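PDB 5NMU: Cbs-cp12 from Microcystis aeruginosa PCC 7806, which probably takes part in the redox regulation of cyanobacterial photosynthesis, as a hexameric fusion of a CBS-domain pair with a CP12 domain. Local coordinates for residues 6-11 against 86-91. Residues are numbered along the deposited sequence; the frame is centred on the assembly and turned at random.
Sequences QAQEIM and NPELGV
Two backbone hydrogen bonds dock the short helix 7-10 onto the turn 86-89. Ala7 N donates to Leu89 O at 2.8 Å, in the carbonyl plane with a C=O...N angle of 156°, and Gln8 N reaches a lone pair of Pro87 O, also at 2.8 Å. Both N-H groups lie at the start of the helix and are taken up by loop carbonyls. Gln6 and Gly90 add a single beta bridge, their CA atoms 4.4 Å apart.

Side chains pack beside these bonds. Gln6, extended beyond CG (chi2 179°), runs alongside the Glu88 backbone, with CG 3.5 Å from Glu88 O. Gln8 crosses Pro87 obliquely, CB to CB 3.7 Å, and its NE2 donates nearly along the C=O axis of Gln6 OE1 at 2.9 Å, tying the two amides together. In a separate apolar contact, Ile10 CD1 meets Val91 CG1 at 3.7 Å.

One side-chain-to-backbone bond in each segment helps set the local backbone. Glu9 OE1 accepts from Gln6 N by its anti lone pair, while Asn86 OD1 takes Glu88 N in an Asx turn within the type I turn. Glu88 OE1 forms a salt bridge with Lys112 of the second subunit.

The contact thus joins the first CBS motif to the second, as in the paired CBS motifs of a Bateman module: Ala7 and Ile10 pack on Ile118 of strand 113-119, Pro87 touches Val108 of strand 105-110, and Gly90 occupies the N-cap position of helix 91-101.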
loop_
_atom_site.group_PDB
_atom_site.type_symbol
_atom_site.label_atom_id
_atom_site.label_comp_id
_atom_site.label_asym_id
_atom_site.label_seq_id
_atom_site.Cartn_x
_atom_site.Cartn_y
_atom_site.Cartn_z
ATOM N N GLN A 6 25.001 -17.444 -6.144
ATOM C CA GLN A 6 23.644 -17.905 -6.407
ATOM C C GLN A 6 22.831 -18.094 -5.147
ATOM O O GLN A 6 23.390 -18.369 -4.114
ATOM C CB GLN A 6 23.671 -19.264 -7.104
ATOM C CG GLN A 6 24.269 -19.203 -8.504
ATOM C CD GLN A 6 24.322 -20.552 -9.216
ATOM O OE1 GLN A 6 24.038 -21.599 -8.675
ATOM N NE2 GLN A 6 24.632 -20.496 -10.453
ATOM N N ALA A 7 21.499 -18.023 -5.283
ATOM C CA ALA A 7 20.549 -18.321 -4.195
ATOM C C ALA A 7 20.864 -19.621 -3.508
ATOM O O ALA A 7 20.935 -19.658 -2.302
ATOM C CB ALA A 7 19.119 -18.357 -4.719
ATOM N N GLN A 8 21.081 -20.702 -4.266
ATOM C CA GLN A 8 21.368 -21.982 -3.616
ATOM C C GLN A 8 22.620 -21.983 -2.759
ATOM O O GLN A 8 22.711 -22.754 -1.809
ATOM C CB GLN A 8 21.398 -23.153 -4.591
ATOM C CG GLN A 8 22.628 -23.269 -5.455
ATOM C CD GLN A 8 22.367 -24.295 -6.498
ATOM O OE1 GLN A 8 21.993 -25.444 -6.157
ATOM N NE2 GLN A 8 22.495 -23.906 -7.796
ATOM N N GLU A 9 23.568 -21.110 -3.055
ATOM C CA GLU A 9 24.790 -21.037 -2.254
ATOM C C GLU A 9 24.579 -20.389 -0.911
ATOM O O GLU A 9 25.327 -20.664 -0.000
ATOM C CB GLU A 9 25.915 -20.324 -3.012
ATOM C CG GLU A 9 26.302 -21.109 -4.226
ATOM C CD GLU A 9 27.319 -20.404 -5.100
ATOM O OE1 GLU A 9 26.960 -19.492 -5.854
ATOM O OE2 GLU A 9 28.490 -20.776 -5.039
ATOM N N ILE A 10 23.596 -19.509 -0.774
ATOM C CA ILE A 10 23.386 -18.821 0.512
ATOM C C ILE A 10 22.102 -19.208 1.232
ATOM O O ILE A 10 21.870 -18.748 2.313
ATOM C CB ILE A 10 23.451 -17.265 0.352
ATOM C CG1 ILE A 10 22.253 -16.715 -0.461
ATOM C CG2 ILE A 10 24.785 -16.886 -0.299
ATOM C CD1 ILE A 10 22.020 -15.220 -0.261
ATOM N N MET A 11 21.271 -20.035 0.629
ATOM C CA MET A 11 20.032 -20.429 1.239
ATOM C C MET A 11 20.247 -21.237 2.499
ATOM O O MET A 11 21.264 -21.847 2.665
ATOM C CB MET A 11 19.199 -21.257 0.283
ATOM C CG MET A 11 19.807 -22.605 -0.088
ATOM S SD MET A 11 18.794 -23.438 -1.300
ATOM C CE MET A 11 19.754 -24.951 -1.556
ATOM N N ASN A 86 14.393 -19.654 -7.944
ATOM C CA ASN A 86 15.220 -20.621 -8.731
ATOM C C ASN A 86 16.581 -20.712 -8.032
ATOM O O ASN A 86 17.123 -19.659 -7.690
ATOM C CB ASN A 86 15.348 -20.069 -10.216
ATOM C CG ASN A 86 16.235 -20.917 -11.171
ATOM O OD1 ASN A 86 17.239 -21.608 -10.812
ATOM N ND2 ASN A 86 15.886 -20.819 -12.465
ATOM N N PRO A 87 17.146 -21.937 -7.824
ATOM C CA PRO A 87 18.434 -22.072 -7.126
ATOM C C PRO A 87 19.579 -21.285 -7.744
ATOM O O PRO A 87 20.424 -20.814 -6.986
ATOM C CB PRO A 87 18.710 -23.556 -7.172
ATOM C CG PRO A 87 17.949 -24.045 -8.369
ATOM C CD PRO A 87 16.648 -23.273 -8.218
ATOM N N GLU A 88 19.580 -21.113 -9.086
ATOM C CA GLU A 88 20.619 -20.374 -9.814
ATOM C C GLU A 88 20.502 -18.846 -9.814
ATOM O O GLU A 88 21.412 -18.123 -10.287
ATOM C CB GLU A 88 20.664 -20.863 -11.285
ATOM C CG GLU A 88 21.010 -22.343 -11.346
ATOM C CD GLU A 88 21.316 -22.840 -12.765
ATOM O OE1 GLU A 88 20.441 -22.734 -13.649
ATOM O OE2 GLU A 88 22.447 -23.292 -12.993
ATOM N N LEU A 89 19.410 -18.335 -9.263
ATOM C CA LEU A 89 19.159 -16.898 -9.299
ATOM C C LEU A 89 20.232 -16.176 -8.510
ATOM O O LEU A 89 20.476 -16.479 -7.341
ATOM C CB LEU A 89 17.761 -16.553 -8.761
ATOM C CG LEU A 89 17.276 -15.104 -8.946
ATOM C CD1 LEU A 89 17.159 -14.787 -10.446
ATOM C CD2 LEU A 89 15.919 -14.891 -8.302
ATOM N N GLY A 90 20.887 -15.248 -9.179
ATOM C CA GLY A 90 21.905 -14.440 -8.562
ATOM C C GLY A 90 21.328 -13.675 -7.356
ATOM O O GLY A 90 20.180 -13.221 -7.337
ATOM N N VAL A 91 22.153 -13.556 -6.335
ATOM C CA VAL A 91 21.742 -12.956 -5.088
ATOM C C VAL A 91 21.281 -11.485 -5.198
ATOM O O VAL A 91 20.499 -11.042 -4.389
ATOM C CB VAL A 91 22.847 -13.107 -4.026
ATOM C CG1 VAL A 91 23.104 -14.593 -3.695
ATOM C CG2 VAL A 91 24.128 -12.407 -4.447
#